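Local atomic coordinates of esterase LipW (Mycobacterium marinum, PDB entry 3QH4), a protein that probably hydrolyses ester bonds as a serine hydrolase of the alpha/beta hydrolase fold, with narrow substrate selectivity. Residues T103-R106 and Q107-L111; P212-D215 and G216-S220; A219-M222 and W223-Y226; T299-R302 and L303-M306. All coordinates share one frame; numbering follows the deposited sequence. Where two conformers were deposited one is given.

All four contacts are local, made along single helices or where one begins. Contacts 1 and 2 are buried; contacts 3 and 4 are only partly so. Contact 1 lies at the start of helix 105-115, and contact 4 on helix 298-315 beside it. These two touch: Phe304 packs on Glu110, Gln301 on Arg106. Contacts 2 and 3 follow each other on helix 216-227 and share Ala219 and Ser220; their centres are about 23 and 25 Å from that of contact 1. Contact 1 is held by a salt bridge, contact 2 by an aspartate cap and a CH-pi contact. Contact 3 sets a buried Met-aromatic pair against a polar surface. Contact 4 rests on backbone bonds and one phenyl ring.

Contact 1: T103-R106 and Q107-L111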
loop_
_atom_site.group_PDB
_atom_site.type_symbol
_atom_site.label_atom_id
_atom_site.label_comp_id
_atom_site.label_asym_id
_atom_site.label_seq_id
_atom_site.Cartn_x
_atom_site.Cartn_y
_atom_site.Cartn_z
ATOM N N THR A 103 7.198 -8.418 1.586
ATOM C CA THR A 103 6.204 -8.408 0.499
ATOM C C THR A 103 6.471 -7.286 -0.502
ATOM O O THR A 103 6.620 -7.539 -1.716
ATOM C CB THR A 103 4.799 -8.282 1.050
ATOM O OG1 THR A 103 4.560 -9.373 1.975
ATOM C CG2 THR A 103 3.776 -8.269 -0.121
ATOM N N ASP A 104 6.527 -6.059 0.014
ATOM C CA ASP A 104 6.726 -4.861 -0.793
ATOM C C ASP A 104 8.124 -4.295 -0.550
ATOM O O ASP A 104 8.352 -3.079 -0.623
ATOM C CB ASP A 104 5.674 -3.806 -0.421
ATOM C CG ASP A 104 4.306 -4.107 -1.022
ATOM O OD1 ASP A 104 4.193 -5.022 -1.869
ATOM O OD2 ASP A 104 3.371 -3.360 -0.683
ATOM N N HIS A 105 9.070 -5.184 -0.245
ATOM C CA HIS A 105 10.475 -4.746 -0.030
ATOM C C HIS A 105 11.017 -3.959 -1.246
ATOM O O HIS A 105 11.635 -2.917 -1.062
ATOM C CB HIS A 105 11.305 -5.993 0.278
ATOM C CG HIS A 105 12.750 -5.741 0.598
ATOM N ND1 HIS A 105 13.171 -5.145 1.772
ATOM C CD2 HIS A 105 13.873 -6.098 -0.067
ATOM C CE1 HIS A 105 14.493 -5.100 1.787
ATOM N NE2 HIS A 105 14.945 -5.686 0.693
ATOM N N ARG A 106 10.763 -4.443 -2.459
ATOM C CA ARG A 106 11.253 -3.750 -3.656
ATOM C C ARG A 106 10.670 -2.332 -3.711
ATOM O O ARG A 106 11.396 -1.373 -3.951
ATOM C CB ARG A 106 10.905 -4.521 -4.929
ATOM C CG ARG A 106 11.408 -3.843 -6.218
ATOM C CD ARG A 106 12.933 -3.720 -6.285
ATOM N NE ARG A 106 13.372 -3.222 -7.603
ATOM C CZ ARG A 106 13.546 -3.978 -8.683
ATOM N NH1 ARG A 106 13.291 -5.300 -8.656
ATOM N NH2 ARG A 106 13.947 -3.399 -9.822
ATOM N N GLN A 107 9.350 -2.211 -3.511
ATOM C CA GLN A 107 8.709 -0.904 -3.519
ATOM C C GLN A 107 9.368 0.052 -2.522
ATOM O O GLN A 107 9.586 1.230 -2.835
ATOM C CB GLN A 107 7.203 -1.078 -3.242
ATOM C CG GLN A 107 6.378 0.218 -2.904
ATOM C CD GLN A 107 6.131 1.121 -4.135
ATOM O OE1 GLN A 107 5.041 1.102 -4.721
ATOM N NE2 GLN A 107 7.122 1.927 -4.492
ATOM N N CYS A 108 9.677 -0.458 -1.320
ATOM C CA CYS A 108 10.265 0.368 -0.263
ATOM C C CYS A 108 11.655 0.828 -0.682
ATOM O O CYS A 108 12.006 1.997 -0.461
ATOM C CB CYS A 108 10.310 -0.380 1.085
ATOM S SG CYS A 108 8.652 -0.561 1.813
ATOM N N LEU A 109 12.440 -0.076 -1.271
ATOM C CA LEU A 109 13.790 0.264 -1.702
ATOM C C LEU A 109 13.733 1.368 -2.756
ATOM O O LEU A 109 14.565 2.291 -2.773
ATOM C CB LEU A 109 14.527 -0.955 -2.276
ATOM C CG LEU A 109 14.875 -2.021 -1.222
ATOM C CD1 LEU A 109 15.223 -3.299 -1.971
ATOM C CD2 LEU A 109 16.020 -1.581 -0.272
ATOM N N GLU A 110 12.761 1.234 -3.656
ATOM C CA GLU A 110 12.608 2.205 -4.748
ATOM C C GLU A 110 12.216 3.561 -4.212
ATOM O O GLU A 110 12.793 4.578 -4.621
ATOM C CB GLU A 110 11.645 1.707 -5.834
ATOM C CG GLU A 110 12.111 0.397 -6.529
ATOM C CD GLU A 110 13.362 0.535 -7.379
ATOM O OE1 GLU A 110 13.727 1.661 -7.791
ATOM O OE2 GLU A 110 13.995 -0.508 -7.630
ATOM N N LEU A 111 11.265 3.597 -3.273
ATOM C CA LEU A 111 10.862 4.875 -2.669
ATOM C C LEU A 111 12.035 5.551 -1.956
ATOM O O LEU A 111 12.301 6.732 -2.177
ATOM C CB LEU A 111 9.716 4.681 -1.674
ATOM C CG LEU A 111 8.361 4.268 -2.246
ATOM C CD1 LEU A 111 7.341 4.094 -1.116
ATOM C CD2 LEU A 111 7.851 5.299 -3.264
HETATM O O HOH W 1 14.579 -0.505 -10.164
#
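Arg106 and Glu110 meet one helical turn apart because their chains bend toward each other. Arg106 has CG anti to the backbone N (chi1 -179°) and then bends at chi2 (62°). Glu110 starts beside its backbone N and bends at chi2 as well, which curls its carboxylate back toward Arg106. The result is a salt bridge of 2.8 Å from Arg106 NE to Glu110 OE2. The bond is nearly straight, and OE2 lies almost in the guanidinium plane. The carboxylate uses its anti lone pair, and its plane is turned 45° from that of the guanidinium. A water bridges the same groups, accepting from Arg106 NH2 at 3.0 Å and donating to Glu110 OE2 at 2.6 Å. Thus OE2 receives two bonds. Glu110 OE1 is paired with Arg113 and Arg114, and Arg106 NH2 also reaches Glu296.

This is an i to i+4 pair in the first turns of helix 105-115, the helix of the beta-alpha-beta unit joining strands 85-91 and 118-122 in the alpha/beta hydrolase fold. Asp104 stands at the N-cap, but its side chain makes no capping bond; OD2 bonds instead to Tyr90 OH and Ala93 N. Its carbonyl starts the helix, with Cys108 N to Asp104 O at 3.0 Å.

His105 meets Leu109 on another side of the turn. Leu109 CG lies over one face of the imidazole in a CH-pi contact, 4.3 Å from the ring centroid, and Leu109 CD1 comes within 3.6 Å of His105 NE2. Both ring nitrogens are satisfied, ND1 with Tyr78 OH and NE2 with Thr53 OG1, which fixes the rotation of the ring under the leucine.

Contact 2: P212-D215 and G216-S220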
loop_
_atom_site.group_PDB
_atom_site.type_symbol
_atom_site.label_atom_id
_atom_site.label_comp_id
_atom_site.label_asym_id
_atom_site.label_seq_id
_atom_site.Cartn_x
_atom_site.Cartn_y
_atom_site.Cartn_z
ATOM N N PRO A 212 -6.594 -11.630 -13.664
ATOM C CA PRO A 212 -5.490 -12.255 -12.939
ATOM C C PRO A 212 -4.991 -11.389 -11.767
ATOM O O PRO A 212 -5.270 -10.190 -11.727
ATOM C CB PRO A 212 -4.397 -12.368 -14.000
ATOM C CG PRO A 212 -4.656 -11.206 -14.945
ATOM C CD PRO A 212 -6.167 -10.985 -14.923
ATOM N N ALA A 213 -4.289 -12.033 -10.833
ATOM C CA ALA A 213 -3.570 -11.398 -9.699
ATOM C C ALA A 213 -4.482 -10.926 -8.570
ATOM O O ALA A 213 -4.301 -11.327 -7.417
ATOM C CB ALA A 213 -2.601 -10.287 -10.175
ATOM N N PHE A 214 -5.470 -10.100 -8.906
ATOM C CA PHE A 214 -6.543 -9.771 -7.973
ATOM C C PHE A 214 -7.763 -9.419 -8.791
ATOM O O PHE A 214 -7.657 -8.930 -9.924
ATOM C CB PHE A 214 -6.189 -8.601 -7.039
ATOM C CG PHE A 214 -6.755 -8.777 -5.638
ATOM C CD1 PHE A 214 -6.101 -9.599 -4.713
ATOM C CD2 PHE A 214 -7.941 -8.144 -5.274
ATOM C CE1 PHE A 214 -6.636 -9.782 -3.407
ATOM C CE2 PHE A 214 -8.489 -8.297 -3.988
ATOM C CZ PHE A 214 -7.855 -9.123 -3.061
ATOM N N ASP A 215 -8.937 -9.654 -8.213
ATOM C CA ASP A 215 -10.164 -9.459 -8.963
ATOM C C ASP A 215 -11.285 -9.061 -8.039
ATOM O O ASP A 215 -11.087 -8.938 -6.808
ATOM C CB ASP A 215 -10.491 -10.707 -9.842
ATOM C CG ASP A 215 -10.767 -11.965 -9.023
ATOM O OD1 ASP A 215 -11.453 -11.847 -7.985
ATOM O OD2 ASP A 215 -10.361 -13.095 -9.435
ATOM N N GLY A 216 -12.451 -8.805 -8.644
ATOM C CA GLY A 216 -13.606 -8.281 -7.932
ATOM C C GLY A 216 -14.202 -9.286 -6.949
ATOM O O GLY A 216 -14.764 -8.908 -5.892
ATOM N N GLU A 217 -14.125 -10.561 -7.306
ATOM C CA GLU A 217 -14.617 -11.579 -6.382
ATOM C C GLU A 217 -13.739 -11.661 -5.136
ATOM O O GLU A 217 -14.263 -11.706 -4.006
ATOM C CB GLU A 217 -14.794 -12.912 -7.093
ATOM C CG GLU A 217 -15.879 -12.777 -8.129
ATOM C CD GLU A 217 -16.166 -14.041 -8.903
ATOM O OE1 GLU A 217 -15.723 -15.138 -8.497
ATOM O OE2 GLU A 217 -16.861 -13.917 -9.933
ATOM N N ALA A 218 -12.425 -11.645 -5.322
ATOM C CA ALA A 218 -11.509 -11.577 -4.183
ATOM C C ALA A 218 -11.731 -10.307 -3.356
ATOM O O ALA A 218 -11.598 -10.336 -2.143
ATOM C CB ALA A 218 -10.045 -11.658 -4.650
ATOM N N ALA A 219 -12.064 -9.195 -4.011
ATOM C CA ALA A 219 -12.235 -7.941 -3.285
ATOM C C ALA A 219 -13.431 -8.051 -2.318
ATOM O O ALA A 219 -13.374 -7.558 -1.171
ATOM C CB ALA A 219 -12.385 -6.784 -4.268
ATOM N N SER A 220 -14.480 -8.744 -2.758
ATOM C CA SER A 220 -15.634 -8.972 -1.897
ATOM C C SER A 220 -15.258 -9.801 -0.655
ATOM O O SER A 220 -15.608 -9.423 0.491
ATOM C CB SER A 220 -16.771 -9.639 -2.652
ATOM O OG SER A 220 -17.805 -9.957 -1.731
#
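Asp215 reaches forward to cap the first turn of the helix that follows it. Its OD1 accepts from Ala218 N at 2.8 Å, and the N-H points almost straight at the oxygen (176°). The donor meets OD1 nearly along the C-O axis. Glu217 N is also close to OD1, at 3.0 Å. The first torsion explains the reach: chi1 of 64° sets CG between the backbone N and the carbonyl carbon, which turns the carboxylate over the helix end. The other oxygen, OD2, forms a salt bridge with Arg26. In the conformer given, Glu217 OE1 also pairs with Arg26, which may offset the nearness of the two acids.

Asp215 is the N-cap of helix 216-227, in the excursion between strands 189-193 and 250-255 of the alpha/beta hydrolase fold. The preceding loop follows helix 203-207. The backbone carbonyl of Asp215 takes the first i to i+4 bond, from Ala219 N to Asp215 O at 3.0 Å. This bond is bent, with 140° at the hydrogen. Ser220 N then bonds to Gly216 O at 3.2 Å, and the helix runs on from there.

Phe214, just before the cap, carries the apolar part. Ala218 CB sits over one face of its ring, 3.9 Å from the ring centroid, in a CH-pi contact. The methyl is displaced toward the rim, and its nearest ring atom is Phe214 CZ, 3.7 Å from Ala218 CB. Ala219 CB lies farther off, 4.2 Å from Phe214 CE2. Phe29 meets the phenyl ring edge-to-face. The ring also touches the probable Ser-His-Asp triad. The carbonyl oxygen of Phe214 is bonded to Thr211 OG1.

Contact 3: A219-M222 and W223-Y226; sequences ASLM and WRHY
Met222 and Trp223 make the tight, buried part of this contact. Their side chains run side by side and point the same way. Met222 starts with CG anti to the backbone N and bends at chi3 (69°), which folds its terminal methyl onto the indole. Met222 CE lies over a face of the five-membered ring, 3.8 Å from its centroid, and comes within 3.5 Å of Trp223 NE1. The sulfur stands farther above the same ring, with Met222 SD 5.3 Å from its centroid, a Met-aromatic contact. Ala219 O also approaches the indole, at 3.3 Å from Trp223 CD1.

The pair belongs to helix 216-227, between strands 189-193 and 250-255 of the alpha/beta hydrolase fold. This excursion probably forms part of the cap, as in relatives. Four consecutive i to i+4 backbone bonds run through the contact, from Trp223 N to Ala219 O through to Tyr226 N to Met222 O. Val196 packs on both Met222 and Trp223, and Phe96 stacks on Tyr226.

The other side of the helix is looser and more polar. Arg224 is exposed, and its side chain slants across that of Leu221, with Arg224 NH2 3.5 Å from Leu221 CD1. His225 lies between the two zones. Leu221 O sits over one face of its ring, 3.3 Å from His225 CD2, while NE2 bonds to the backbone oxygen of Phe29.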
loop_
_atom_site.group_PDB
_atom_site.type_symbol
_atom_site.label_atom_id
_atom_site.label_comp_id
_atom_site.label_asym_id
_atom_site.label_seq_id
_atom_site.Cartn_x
_atom_site.Cartn_y
_atom_site.Cartn_z
ATOM N N ALA A 219 -12.064 -9.195 -4.011
ATOM C CA ALA A 219 -12.235 -7.941 -3.285
ATOM C C ALA A 219 -13.431 -8.051 -2.318
ATOM O O ALA A 219 -13.374 -7.558 -1.171
ATOM C CB ALA A 219 -12.385 -6.784 -4.268
ATOM N N SER A 220 -14.480 -8.744 -2.758
ATOM C CA SER A 220 -15.634 -8.972 -1.897
ATOM C C SER A 220 -15.258 -9.801 -0.655
ATOM O O SER A 220 -15.608 -9.423 0.491
ATOM C CB SER A 220 -16.771 -9.639 -2.652
ATOM O OG SER A 220 -17.805 -9.957 -1.731
ATOM N N LEU A 221 -14.560 -10.914 -0.871
ATOM C CA LEU A 221 -14.070 -11.756 0.245
ATOM C C LEU A 221 -13.136 -10.963 1.158
ATOM O O LEU A 221 -13.231 -11.066 2.388
ATOM C CB LEU A 221 -13.312 -12.976 -0.280
ATOM C CG LEU A 221 -14.132 -14.231 -0.614
ATOM C CD1 LEU A 221 -15.287 -13.883 -1.467
ATOM C CD2 LEU A 221 -13.242 -15.263 -1.316
ATOM N N MET A 222 -12.243 -10.180 0.548
ATOM C CA MET A 222 -11.283 -9.348 1.277
ATOM C C MET A 222 -11.984 -8.463 2.305
ATOM O O MET A 222 -11.591 -8.435 3.471
ATOM C CB MET A 222 -10.488 -8.469 0.265
ATOM C CG MET A 222 -9.568 -7.448 0.914
ATOM S SD MET A 222 -8.977 -6.298 -0.340
ATOM C CE MET A 222 -10.477 -5.382 -0.740
ATOM N N TRP A 223 -13.019 -7.737 1.871
ATOM C CA TRP A 223 -13.742 -6.826 2.761
ATOM C C TRP A 223 -14.423 -7.642 3.846
ATOM O O TRP A 223 -14.484 -7.215 5.031
ATOM C CB TRP A 223 -14.739 -5.945 1.996
ATOM C CG TRP A 223 -14.066 -4.773 1.372
ATOM C CD1 TRP A 223 -13.878 -4.527 0.031
ATOM C CD2 TRP A 223 -13.515 -3.673 2.072
ATOM N NE1 TRP A 223 -13.203 -3.336 -0.128
ATOM C CE2 TRP A 223 -12.981 -2.787 1.112
ATOM C CE3 TRP A 223 -13.420 -3.339 3.437
ATOM C CZ2 TRP A 223 -12.361 -1.576 1.463
ATOM C CZ3 TRP A 223 -12.789 -2.129 3.793
ATOM C CH2 TRP A 223 -12.269 -1.264 2.803
ATOM N N ARG A 224 -14.927 -8.827 3.483
ATOM C CA ARG A 224 -15.597 -9.648 4.526
ATOM C C ARG A 224 -14.625 -10.089 5.621
ATOM O O ARG A 224 -14.962 -9.999 6.822
ATOM C CB ARG A 224 -16.356 -10.848 3.914
ATOM C CG ARG A 224 -17.650 -10.417 3.216
ATOM C CD ARG A 224 -18.708 -11.528 3.246
ATOM N NE ARG A 224 -18.280 -12.718 2.555
ATOM C CZ ARG A 224 -18.378 -12.901 1.238
ATOM N NH1 ARG A 224 -18.869 -11.944 0.450
ATOM N NH2 ARG A 224 -17.966 -14.043 0.702
ATOM N N HIS A 225 -13.427 -10.553 5.235
ATOM C CA HIS A 225 -12.447 -11.021 6.240
ATOM C C HIS A 225 -12.004 -9.877 7.152
ATOM O O HIS A 225 -11.821 -10.073 8.351
ATOM C CB HIS A 225 -11.156 -11.557 5.612
ATOM C CG HIS A 225 -11.348 -12.694 4.667
ATOM N ND1 HIS A 225 -12.198 -13.749 4.914
ATOM C CD2 HIS A 225 -10.764 -12.948 3.473
ATOM C CE1 HIS A 225 -12.155 -14.589 3.893
ATOM N NE2 HIS A 225 -11.295 -14.122 3.004
ATOM N N TYR A 226 -11.798 -8.706 6.545
ATOM C CA TYR A 226 -11.286 -7.529 7.225
ATOM C C TYR A 226 -12.308 -6.950 8.194
ATOM O O TYR A 226 -11.955 -6.604 9.322
ATOM C CB TYR A 226 -10.956 -6.458 6.184
ATOM C CG TYR A 226 -10.287 -5.244 6.757
ATOM C CD1 TYR A 226 -9.158 -5.366 7.566
ATOM C CD2 TYR A 226 -10.760 -3.972 6.473
ATOM C CE1 TYR A 226 -8.525 -4.252 8.101
ATOM C CE2 TYR A 226 -10.130 -2.843 6.991
ATOM C CZ TYR A 226 -8.994 -2.988 7.778
ATOM O OH TYR A 226 -8.372 -1.853 8.255
#

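Contact 4: T299-R302 and L303-M306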
loop_
_atom_site.group_PDB
_atom_site.type_symbol
_atom_site.label_atom_id
_atom_site.label_comp_id
_atom_site.label_asym_id
_atom_site.label_seq_id
_atom_site.Cartn_x
_atom_site.Cartn_y
_atom_site.Cartn_z
ATOM N N THR A 299 6.848 0.041 -17.633
ATOM C CA THR A 299 5.690 0.634 -16.956
ATOM C C THR A 299 5.851 0.675 -15.435
ATOM O O THR A 299 5.527 1.691 -14.799
ATOM C CB THR A 299 4.369 -0.065 -17.380
ATOM O OG1 THR A 299 4.154 0.174 -18.775
ATOM C CG2 THR A 299 3.185 0.475 -16.605
ATOM N N SER A 300 6.360 -0.424 -14.872
ATOM C CA SER A 300 6.684 -0.486 -13.453
ATOM C C SER A 300 7.745 0.536 -13.101
ATOM O O SER A 300 7.660 1.208 -12.074
ATOM C CB SER A 300 7.146 -1.896 -13.065
ATOM O OG SER A 300 6.117 -2.824 -13.441
ATOM N N GLN A 301 8.752 0.666 -13.966
ATOM C CA GLN A 301 9.789 1.664 -13.714
ATOM C C GLN A 301 9.260 3.079 -13.761
ATOM O O GLN A 301 9.673 3.924 -12.955
ATOM C CB GLN A 301 10.969 1.478 -14.680
ATOM C CG GLN A 301 11.739 0.170 -14.419
ATOM C CD GLN A 301 12.639 0.277 -13.164
ATOM O OE1 GLN A 301 13.460 1.204 -13.056
ATOM N NE2 GLN A 301 12.478 -0.657 -12.226
ATOM N N ARG A 302 8.353 3.351 -14.699
ATOM C CA ARG A 302 7.717 4.676 -14.743
ATOM C C ARG A 302 6.912 4.946 -13.469
ATOM O O ARG A 302 6.885 6.078 -12.989
ATOM C CB ARG A 302 6.838 4.819 -15.992
ATOM C CG ARG A 302 7.656 5.057 -17.282
ATOM C CD ARG A 302 6.730 5.513 -18.437
ATOM N NE ARG A 302 5.960 4.396 -18.967
ATOM C CZ ARG A 302 6.343 3.656 -20.012
ATOM N NH1 ARG A 302 5.595 2.632 -20.411
ATOM N NH2 ARG A 302 7.488 3.925 -20.640
ATOM N N LEU A 303 6.238 3.917 -12.940
ATOM C CA LEU A 303 5.567 4.054 -11.637
ATOM C C LEU A 303 6.567 4.463 -10.543
ATOM O O LEU A 303 6.337 5.454 -9.843
ATOM C CB LEU A 303 4.836 2.729 -11.243
ATOM C CG LEU A 303 4.319 2.815 -9.785
ATOM C CD1 LEU A 303 3.093 3.691 -9.683
ATOM C CD2 LEU A 303 4.031 1.386 -9.266
ATOM N N PHE A 304 7.655 3.698 -10.396
ATOM C CA PHE A 304 8.668 3.985 -9.366
ATOM C C PHE A 304 9.223 5.414 -9.524
ATOM O O PHE A 304 9.421 6.118 -8.549
ATOM C CB PHE A 304 9.807 2.965 -9.386
ATOM C CG PHE A 304 9.374 1.521 -9.099
ATOM C CD1 PHE A 304 8.352 1.225 -8.189
ATOM C CD2 PHE A 304 10.026 0.467 -9.728
ATOM C CE1 PHE A 304 7.979 -0.115 -7.946
ATOM C CE2 PHE A 304 9.673 -0.866 -9.496
ATOM C CZ PHE A 304 8.660 -1.163 -8.575
ATOM N N ALA A 305 9.470 5.826 -10.762
ATOM C CA ALA A 305 10.086 7.131 -11.011
ATOM C C ALA A 305 9.089 8.207 -10.609
ATOM O O ALA A 305 9.483 9.224 -10.012
ATOM C CB ALA A 305 10.489 7.256 -12.468
ATOM N N MET A 306 7.805 7.966 -10.920
ATOM C CA MET A 306 6.742 8.920 -10.639
ATOM C C MET A 306 6.570 9.099 -9.132
ATOM O O MET A 306 6.415 10.222 -8.627
ATOM C CB MET A 306 5.433 8.442 -11.285
ATOM C CG MET A 306 4.278 9.390 -11.108
ATOM S SD MET A 306 2.770 8.724 -11.839
ATOM C CE MET A 306 3.302 8.555 -13.545
#
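Phe304 N donates to Ser300 O at 3.0 Å, and the N-H is nearly straight at 168°. Leu303, Ala305 and Met306 repeat this i to i+4 pattern with Thr299, Gln301 and Arg302. Ser300 O has a second role: it lies over one face of the Phe304 phenyl, displaced toward the rim, 3.4 Å from Phe304 CG. Phe304 keeps CG beside its backbone N (chi1 -62°), which lays the phenyl back over that carbonyl.

Gln301 comes to the ring from its edge. Its NE2 lies near the ring plane, 3.7 Å from Phe304 CD2, and the amide stands almost upright to the phenyl, 81° between planes. NE2 is bonded to Pro295 O and OE1 to Arg114, and these bonds hold the amide in its place. Ser300 OG is bonded to Leu294 O.

Around this part of helix 298-315, helix 105-115 packs on Gln301, Phe304 and Ala305. Helix 290-293 packs on Ser300, Leu303 and Phe304. Strand 278-283, at one edge of the sheet, lies against Thr299, Leu303 and Met306.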